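Local structure of alpha-1,2-Mannosidase (Trichoderma reesei, 1HCU) at residues Thr101-Leu106 with Asn484-Pro489; Trp185-Asp190 with His488-Arg493. The protein probably trims alpha-1,2-linked mannose residues from high-mannose N-glycans, hydrolysing them one after another as a calcium-dependent glycosidase of family 47. One frame throughout, in Å; residues are numbered along the deposited sequence.

Interaction 1 (Thr101-Leu106 with Asn484-Pro489); sequences TNIRYL and NTEAHP. With CA (calcium ion), chain H.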
ATOM      1  N   THR A 101       6.515   9.217  -4.759  1.00 12.93           N
ATOM      2  CA  THR A 101       6.121  10.579  -4.416  1.00 12.55           C
ATOM      3  C   THR A 101       4.604  10.756  -4.477  1.00 12.90           C
ATOM      4  O   THR A 101       3.999  11.396  -3.617  1.00 12.76           O
ATOM      5  CB  THR A 101       6.790  11.602  -5.366  1.00 11.83           C
ATOM      6  OG1 THR A 101       8.210  11.419  -5.329  1.00 11.69           O
ATOM      7  CG2 THR A 101       6.466  13.029  -4.943  1.00 11.67           C
ATOM      8  N   ASN A 102       3.998  10.164  -5.497  1.00 12.61           N
ATOM      9  CA  ASN A 102       2.566  10.239  -5.707  1.00  9.76           C
ATOM     10  C   ASN A 102       1.734   9.638  -4.579  1.00 10.01           C
ATOM     11  O   ASN A 102       0.861  10.301  -4.018  1.00 11.44           O
ATOM     12  CB  ASN A 102       2.213   9.536  -7.023  1.00  9.91           C
ATOM     13  CG  ASN A 102       0.718   9.384  -7.216  1.00 12.06           C
ATOM     14  OD1 ASN A 102       0.019  10.343  -7.552  1.00 15.15           O
ATOM     15  ND2 ASN A 102       0.216   8.182  -6.982  1.00 10.64           N
ATOM     16  N   ILE A 103       1.999   8.378  -4.257  1.00 10.86           N
ATOM     17  CA  ILE A 103       1.237   7.679  -3.230  1.00 12.11           C
ATOM     18  C   ILE A 103       1.406   8.241  -1.816  1.00 12.86           C
ATOM     19  O   ILE A 103       0.462   8.216  -1.017  1.00 11.56           O
ATOM     20  CB  ILE A 103       1.569   6.153  -3.235  1.00 12.21           C
ATOM     21  CG1 ILE A 103       3.000   5.912  -2.749  1.00 10.84           C
ATOM     22  CG2 ILE A 103       1.385   5.591  -4.642  1.00  9.23           C
ATOM     23  CD1 ILE A 103       3.372   4.438  -2.620  1.00 13.58           C
ATOM     24  N   ARG A 104       2.595   8.757  -1.510  1.00 13.44           N
ATOM     25  CA  ARG A 104       2.853   9.320  -0.179  1.00 14.00           C
ATOM     26  C   ARG A 104       2.458  10.791  -0.040  1.00 13.54           C
ATOM     27  O   ARG A 104       1.550  11.136   0.712  1.00 14.44           O
ATOM     28  CB  ARG A 104       4.334   9.183   0.194  1.00 14.07           C
ATOM     29  CG  ARG A 104       4.813   7.776   0.496  1.00 15.93           C
ATOM     30  CD  ARG A 104       6.212   7.828   1.091  1.00 18.51           C
ATOM     31  NE  ARG A 104       6.723   6.506   1.425  1.00 23.10           N
ATOM     32  CZ  ARG A 104       6.877   5.526   0.544  1.00 25.52           C
ATOM     33  NH1 ARG A 104       6.557   5.732  -0.727  1.00 23.80           N
ATOM     34  NH2 ARG A 104       7.350   4.345   0.928  1.00 25.11           N
ATOM     35  N   TYR A 105       3.147  11.656  -0.771  1.00 11.66           N
ATOM     36  CA  TYR A 105       2.896  13.087  -0.682  1.00 13.33           C
ATOM     37  C   TYR A 105       1.546  13.542  -1.230  1.00 13.21           C
ATOM     38  O   TYR A 105       0.716  14.076  -0.498  1.00 12.49           O
ATOM     39  CB  TYR A 105       4.045  13.833  -1.360  1.00 11.97           C
ATOM     40  CG  TYR A 105       5.354  13.682  -0.608  1.00 14.58           C
ATOM     41  CD1 TYR A 105       6.424  12.967  -1.149  1.00 14.02           C
ATOM     42  CD2 TYR A 105       5.530  14.289   0.641  1.00 16.57           C
ATOM     43  CE1 TYR A 105       7.648  12.870  -0.462  1.00 15.50           C
ATOM     44  CE2 TYR A 105       6.740  14.199   1.330  1.00 16.72           C
ATOM     45  CZ  TYR A 105       7.798  13.495   0.773  1.00 15.24           C
ATOM     46  OH  TYR A 105       9.010  13.467   1.434  1.00 13.51           O
ATOM     47  N   LEU A 106       1.327  13.321  -2.517  1.00 13.24           N
ATOM     48  CA  LEU A 106       0.079  13.699  -3.134  1.00 15.51           C
ATOM     49  C   LEU A 106      -1.082  13.002  -2.400  1.00 14.36           C
ATOM     50  O   LEU A 106      -2.071  13.636  -2.025  1.00 14.31           O
ATOM     51  CB  LEU A 106       0.122  13.313  -4.615  1.00 18.04           C
ATOM     52  CG  LEU A 106      -0.947  13.940  -5.497  1.00 23.06           C
ATOM     53  CD1 LEU A 106      -0.899  15.450  -5.306  1.00 25.37           C
ATOM     54  CD2 LEU A 106      -0.725  13.560  -6.964  1.00 23.22           C
ATOM     55  N   ASN A 484      -6.117   4.850  -0.787  1.00 11.58           N
ATOM     56  CA  ASN A 484      -5.154   4.812  -1.873  1.00 12.03           C
ATOM     57  C   ASN A 484      -4.169   3.730  -1.436  1.00 11.92           C
ATOM     58  O   ASN A 484      -4.325   3.155  -0.362  1.00 11.64           O
ATOM     59  CB  ASN A 484      -4.481   6.188  -2.059  1.00 12.65           C
ATOM     60  CG  ASN A 484      -3.166   6.327  -1.303  1.00 12.86           C
ATOM     61  OD1 ASN A 484      -3.035   5.904  -0.155  1.00 15.73           O
ATOM     62  ND2 ASN A 484      -2.191   6.946  -1.949  1.00 12.84           N
ATOM     63  N   THR A 485      -3.161   3.446  -2.245  1.00 12.22           N
ATOM     64  CA  THR A 485      -2.226   2.386  -1.892  1.00 13.33           C
ATOM     65  C   THR A 485      -1.391   2.629  -0.628  1.00 14.30           C
ATOM     66  O   THR A 485      -0.840   1.694  -0.067  1.00 14.77           O
ATOM     67  CB  THR A 485      -1.301   2.080  -3.084  1.00 13.06           C
ATOM     68  OG1 THR A 485      -1.080   0.673  -3.148  1.00 15.24           O
ATOM     69  CG2 THR A 485       0.031   2.796  -2.949  1.00 15.37           C
ATOM     70  N   GLU A 486      -1.305   3.876  -0.174  1.00 15.03           N
ATOM     71  CA  GLU A 486      -0.522   4.193   1.022  1.00 14.97           C
ATOM     72  C   GLU A 486      -1.478   4.481   2.184  1.00 15.14           C
ATOM     73  O   GLU A 486      -1.200   5.301   3.060  1.00 14.95           O
ATOM     74  CB  GLU A 486       0.378   5.414   0.759  1.00 15.88           C
ATOM     75  CG  GLU A 486       1.449   5.669   1.815  1.00 19.03           C
ATOM     76  CD  GLU A 486       2.691   4.794   1.636  1.00 19.97           C
ATOM     77  OE1 GLU A 486       2.671   3.871   0.794  1.00 18.76           O
ATOM     78  OE2 GLU A 486       3.692   5.037   2.350  1.00 19.85           O
ATOM     79  N   ALA A 487      -2.622   3.814   2.159  1.00 14.28           N
ATOM     80  CA  ALA A 487      -3.627   3.966   3.199  1.00 13.90           C
ATOM     81  C   ALA A 487      -4.140   5.391   3.376  1.00 13.71           C
ATOM     82  O   ALA A 487      -4.500   5.782   4.484  1.00 12.57           O
ATOM     83  CB  ALA A 487      -3.076   3.446   4.522  1.00 14.69           C
ATOM     84  N   HIS A 488      -4.166   6.171   2.299  1.00 14.58           N
ATOM     85  CA  HIS A 488      -4.685   7.539   2.374  1.00 14.60           C
ATOM     86  C   HIS A 488      -6.076   7.550   1.750  1.00 15.19           C
ATOM     87  O   HIS A 488      -6.220   7.431   0.539  1.00 16.94           O
ATOM     88  CB  HIS A 488      -3.764   8.520   1.643  1.00 13.75           C
ATOM     89  CG  HIS A 488      -2.388   8.591   2.226  1.00 13.22           C
ATOM     90  ND1 HIS A 488      -2.164   8.776   3.572  1.00 13.31           N
ATOM     91  CD2 HIS A 488      -1.167   8.473   1.653  1.00 13.00           C
ATOM     92  CE1 HIS A 488      -0.864   8.763   3.806  1.00 12.77           C
ATOM     93  NE2 HIS A 488      -0.238   8.581   2.659  1.00 12.02           N
ATOM     94  N   PRO A 489      -7.120   7.691   2.579  1.00 14.91           N
ATOM     95  CA  PRO A 489      -8.517   7.710   2.130  1.00 14.95           C
ATOM     96  C   PRO A 489      -8.980   8.990   1.432  1.00 15.10           C
ATOM     97  O   PRO A 489      -8.849  10.078   1.984  1.00 17.62           O
ATOM     98  CB  PRO A 489      -9.279   7.467   3.425  1.00 14.67           C
ATOM     99  CG  PRO A 489      -8.455   8.234   4.416  1.00 13.01           C
ATOM    100  CD  PRO A 489      -7.044   7.800   4.047  1.00 14.16           C
TER
HETATM  101 CA    CA H1495       0.048  -0.727  -0.918  1.00 23.52          CA
HETATM  102  O   HOH W   1       2.170   0.415  -2.434  1.00 18.82           O
HETATM  103  O   HOH W   2       2.448  -2.125  -0.908  1.00 46.70           O
HETATM  104  O   HOH W   3      -0.630  -2.887  -2.436  1.00 16.54           O
HETATM  105  O   HOH W   4      -0.110  -1.477   1.738  1.00 11.59           O

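Interaction 2 (Trp185-Asp190 with His488-Arg493); sequences WTRLSD and HPFSIR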
ATOM      1  N   TRP A 185      -4.469  11.447  -9.099  1.00 15.88           N
ATOM      2  CA  TRP A 185      -4.468  12.478 -10.128  1.00 14.74           C
ATOM      3  C   TRP A 185      -5.900  12.817 -10.563  1.00 14.41           C
ATOM      4  O   TRP A 185      -6.198  13.965 -10.890  1.00 12.60           O
ATOM      5  CB  TRP A 185      -3.605  12.027 -11.314  1.00 13.59           C
ATOM      6  CG  TRP A 185      -2.132  12.199 -11.026  1.00 15.45           C
ATOM      7  CD1 TRP A 185      -1.403  11.574 -10.048  1.00 12.89           C
ATOM      8  CD2 TRP A 185      -1.242  13.121 -11.664  1.00 14.48           C
ATOM      9  NE1 TRP A 185      -0.117  12.060 -10.038  1.00 15.32           N
ATOM     10  CE2 TRP A 185       0.011  13.010 -11.018  1.00 14.12           C
ATOM     11  CE3 TRP A 185      -1.382  14.035 -12.717  1.00 14.49           C
ATOM     12  CZ2 TRP A 185       1.121  13.782 -11.391  1.00 12.72           C
ATOM     13  CZ3 TRP A 185      -0.276  14.805 -13.090  1.00 12.95           C
ATOM     14  CH2 TRP A 185       0.957  14.670 -12.427  1.00 10.82           C
ATOM     15  N   THR A 186      -6.787  11.825 -10.555  1.00 13.17           N
ATOM     16  CA  THR A 186      -8.177  12.076 -10.916  1.00 13.80           C
ATOM     17  C   THR A 186      -8.809  12.851  -9.764  1.00 12.92           C
ATOM     18  O   THR A 186      -9.598  13.769  -9.975  1.00 12.51           O
ATOM     19  CB  THR A 186      -8.969  10.762 -11.149  1.00 14.28           C
ATOM     20  OG1 THR A 186      -8.507  10.131 -12.352  1.00 16.57           O
ATOM     21  CG2 THR A 186     -10.459  11.051 -11.285  1.00 11.43           C
ATOM     22  N   ARG A 187      -8.430  12.488  -8.541  1.00 14.15           N
ATOM     23  CA  ARG A 187      -8.938  13.155  -7.344  1.00 13.58           C
ATOM     24  C   ARG A 187      -8.520  14.623  -7.380  1.00 14.47           C
ATOM     25  O   ARG A 187      -9.303  15.508  -7.049  1.00 16.23           O
ATOM     26  CB  ARG A 187      -8.380  12.479  -6.078  1.00 13.23           C
ATOM     27  CG  ARG A 187      -8.983  12.989  -4.774  1.00 11.90           C
ATOM     28  CD  ARG A 187     -10.497  12.853  -4.810  1.00 12.86           C
ATOM     29  NE  ARG A 187     -11.171  13.545  -3.713  1.00 12.23           N
ATOM     30  CZ  ARG A 187     -12.374  14.110  -3.818  1.00 14.11           C
ATOM     31  NH1 ARG A 187     -13.025  14.066  -4.978  1.00 11.77           N
ATOM     32  NH2 ARG A 187     -12.936  14.704  -2.768  1.00 11.03           N
ATOM     33  N   LEU A 188      -7.283  14.876  -7.794  1.00 15.12           N
ATOM     34  CA  LEU A 188      -6.777  16.245  -7.867  1.00 15.96           C
ATOM     35  C   LEU A 188      -7.588  17.083  -8.882  1.00 17.20           C
ATOM     36  O   LEU A 188      -7.967  18.215  -8.586  1.00 17.58           O
ATOM     37  CB  LEU A 188      -5.282  16.234  -8.241  1.00 11.55           C
ATOM     38  CG  LEU A 188      -4.540  17.579  -8.214  1.00  9.61           C
ATOM     39  CD1 LEU A 188      -4.594  18.163  -6.817  1.00  6.99           C
ATOM     40  CD2 LEU A 188      -3.105  17.396  -8.656  1.00  7.13           C
ATOM     41  N   SER A 189      -7.851  16.530 -10.068  1.00 16.29           N
ATOM     42  CA  SER A 189      -8.629  17.246 -11.082  1.00 16.48           C
ATOM     43  C   SER A 189     -10.008  17.596 -10.546  1.00 17.05           C
ATOM     44  O   SER A 189     -10.511  18.693 -10.770  1.00 17.08           O
ATOM     45  CB  SER A 189      -8.814  16.404 -12.349  1.00 13.55           C
ATOM     46  OG  SER A 189      -7.597  16.228 -13.042  1.00 16.21           O
ATOM     47  N   ASP A 190     -10.626  16.653  -9.848  1.00 17.19           N
ATOM     48  CA  ASP A 190     -11.952  16.891  -9.307  1.00 19.18           C
ATOM     49  C   ASP A 190     -11.933  17.978  -8.235  1.00 20.07           C
ATOM     50  O   ASP A 190     -12.870  18.765  -8.123  1.00 20.91           O
ATOM     51  CB  ASP A 190     -12.529  15.596  -8.728  1.00 18.33           C
ATOM     52  CG  ASP A 190     -13.024  14.644  -9.802  1.00 19.70           C
ATOM     53  OD1 ASP A 190     -13.472  13.536  -9.439  1.00 18.20           O
ATOM     54  OD2 ASP A 190     -12.973  15.004 -11.000  1.00 19.22           O
ATOM     55  N   HIS A 488      -4.166   6.171   2.299  1.00 14.58           N
ATOM     56  CA  HIS A 488      -4.685   7.539   2.374  1.00 14.60           C
ATOM     57  C   HIS A 488      -6.076   7.550   1.750  1.00 15.19           C
ATOM     58  O   HIS A 488      -6.220   7.431   0.539  1.00 16.94           O
ATOM     59  CB  HIS A 488      -3.764   8.520   1.643  1.00 13.75           C
ATOM     60  CG  HIS A 488      -2.388   8.591   2.226  1.00 13.22           C
ATOM     61  ND1 HIS A 488      -2.164   8.776   3.572  1.00 13.31           N
ATOM     62  CD2 HIS A 488      -1.167   8.473   1.653  1.00 13.00           C
ATOM     63  CE1 HIS A 488      -0.864   8.763   3.806  1.00 12.77           C
ATOM     64  NE2 HIS A 488      -0.238   8.581   2.659  1.00 12.02           N
ATOM     65  N   PRO A 489      -7.120   7.691   2.579  1.00 14.91           N
ATOM     66  CA  PRO A 489      -8.517   7.710   2.130  1.00 14.95           C
ATOM     67  C   PRO A 489      -8.980   8.990   1.432  1.00 15.10           C
ATOM     68  O   PRO A 489      -8.849  10.078   1.984  1.00 17.62           O
ATOM     69  CB  PRO A 489      -9.279   7.467   3.425  1.00 14.67           C
ATOM     70  CG  PRO A 489      -8.455   8.234   4.416  1.00 13.01           C
ATOM     71  CD  PRO A 489      -7.044   7.800   4.047  1.00 14.16           C
ATOM     72  N   PHE A 490      -9.535   8.854   0.232  1.00 14.12           N
ATOM     73  CA  PHE A 490     -10.039  10.000  -0.532  1.00 15.15           C
ATOM     74  C   PHE A 490     -11.560   9.908  -0.607  1.00 16.54           C
ATOM     75  O   PHE A 490     -12.108   8.805  -0.628  1.00 17.80           O
ATOM     76  CB  PHE A 490      -9.506   9.966  -1.969  1.00 13.46           C
ATOM     77  CG  PHE A 490      -8.019   9.986  -2.072  1.00 13.63           C
ATOM     78  CD1 PHE A 490      -7.384   9.406  -3.166  1.00 15.66           C
ATOM     79  CD2 PHE A 490      -7.247  10.588  -1.087  1.00 13.48           C
ATOM     80  CE1 PHE A 490      -5.991   9.427  -3.273  1.00 17.37           C
ATOM     81  CE2 PHE A 490      -5.870  10.616  -1.180  1.00 14.23           C
ATOM     82  CZ  PHE A 490      -5.236  10.035  -2.274  1.00 16.78           C
ATOM     83  N   SER A 491     -12.251  11.045  -0.638  1.00 17.41           N
ATOM     84  CA  SER A 491     -13.713  11.001  -0.774  1.00 18.71           C
ATOM     85  C   SER A 491     -13.964  10.598  -2.220  1.00 19.22           C
ATOM     86  O   SER A 491     -13.185  10.964  -3.102  1.00 19.39           O
ATOM     87  CB  SER A 491     -14.348  12.374  -0.541  1.00 17.89           C
ATOM     88  OG  SER A 491     -14.229  12.791   0.802  1.00 19.90           O
ATOM     89  N   ILE A 492     -15.034   9.846  -2.469  1.00 18.81           N
ATOM     90  CA  ILE A 492     -15.357   9.428  -3.832  1.00 19.51           C
ATOM     91  C   ILE A 492     -16.012  10.594  -4.575  1.00 21.20           C
ATOM     92  O   ILE A 492     -16.620  11.465  -3.961  1.00 20.87           O
ATOM     93  CB  ILE A 492     -16.304   8.208  -3.842  1.00 18.62           C
ATOM     94  CG1 ILE A 492     -17.700   8.616  -3.359  1.00 17.68           C
ATOM     95  CG2 ILE A 492     -15.724   7.108  -2.943  1.00 17.58           C
ATOM     96  CD1 ILE A 492     -18.739   7.524  -3.481  1.00 20.02           C
ATOM     97  N   ARG A 493     -15.891  10.592  -5.897  1.00 24.41           N
ATOM     98  CA  ARG A 493     -16.420  11.659  -6.743  1.00 28.29           C
ATOM     99  C   ARG A 493     -17.724  12.365  -6.341  1.00 32.10           C
ATOM    100  O   ARG A 493     -17.800  13.597  -6.402  1.00 34.32           O
ATOM    101  CB  ARG A 493     -16.523  11.157  -8.182  1.00 25.72           C
ATOM    102  CG  ARG A 493     -17.003  12.191  -9.183  1.00 22.90           C
ATOM    103  CD  ARG A 493     -16.683  11.736 -10.598  1.00 22.41           C
ATOM    104  NE  ARG A 493     -15.306  12.032 -10.969  1.00 22.55           N
ATOM    105  CZ  ARG A 493     -14.690  11.520 -12.028  1.00 24.83           C
ATOM    106  NH1 ARG A 493     -13.434  11.861 -12.300  1.00 23.67           N
ATOM    107  NH2 ARG A 493     -15.323  10.645 -12.803  1.00 24.62           N
TER

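Interaction 1 (Thr101-Leu106 with Asn484-Pro489)
Asn484 ND2 donates to Ile103 O at 3.1 Å, lying in the carbonyl plane on a lone pair, and Glu184 takes a second bond from the same amide. His488 CD2 approaches this oxygen with the ring edge, in plane, while Glu486 O sits over the centre of one ring face; His488 NE2 and ND1 are hydrogen-bonded to Asp60 and Asp63. Asparagine suits its place because its amide also accepts: OD1 takes Glu486 N and His488 N from opposite faces of its plane, the first bond making an Asx turn within a type I beta turn. This hairpin connection, between strands 481-483 and 489-491, presents Thr485 to the calcium ion through O (2.7 Å) and OG1 (2.9 Å), beside four waters; OG1 is also hydrogen-bonded to Glu249. The methyl of the same threonine, CG2, packs on Ile103 CG2 at 3.5 Å. Among the charges, Glu486 CG is anti to the backbone N (chi1 -168°) and the chain bends at chi2; OE2 of Glu486 stands 3.5 Å from Arg104 NE, over one guanidinium face, a pairing of charges toward which no N-H points. Arg104 NE instead bonds to Ser451, and NH1 forms a salt bridge with Glu100, the predicted proton donor.

Interaction 2 (Trp185-Asp190 with His488-Arg493)
Over one face of the Arg187 guanidinium lies the backbone oxygen Ser491 O, 3.3 Å from Arg187 CZ and above the centre of the plane. The N-H groups are thus left to point elsewhere: NH1 bonds to Tyr257 and NH2 forms a salt bridge with Asp114. The Phe490 ring has His488 O over one face, near the rim, while Arg187 CG comes obliquely to Phe490 CG at 4.2 Å. At the Arg493 guanidinium, the edge is taken by the Asp190 carboxylate, turned 56° from it. Arg493 NE donates to Asp190 OD1 at 2.8 Å on the syn side, with a nearly straight N-H angle of 165°, whereas the bonds from Arg493 NH1 to Asp190 OD1 and OD2 are weak.

Arg187 CG is anti to the backbone N (chi1 -173°), and a bend at chi2 follows, the aliphatic part running past Phe490 in the opposite direction. A long side chain with an apolar stem and a charged end suits this place between helix 182-192 and strand 489-491 of the C-terminal hairpin. An alanine at Arg187 would probably leave Asp114 without its cationic mate and open a gap beside Phe490 and Ser491 O.

Asp258 pairs with Arg493 NH2, and Tyr257 also bonds to Asp190 OD1. Arg187 NH1 and Arg493 NE lie 6.7 Å apart, not in contact; each arginine has an acidic partner, which would probably offset the repulsion.

Overall arrangement
Interactions 1 and 2 use successive parts of the C-terminal hairpin, sharing His488 and Pro489, with centres about 11 Å apart. Interaction 1 is wholly buried, near the middle of the chain and beside the calcium ion; its turn rests on helix 98-117. Interaction 2 lies farther out and is partly buried, setting the second strand and the tail beyond it against helix 182-192. The two helices also meet, through Asn102 and Leu106 on Trp185, and Asn484 packs on Phe490. Both contacts pair an arginine with an acid, by charge alone in interaction 1, where amide bonds and metal coordination fix the turn, and by a directed N-H bond in interaction 2, where the stem of Arg187 adds packing.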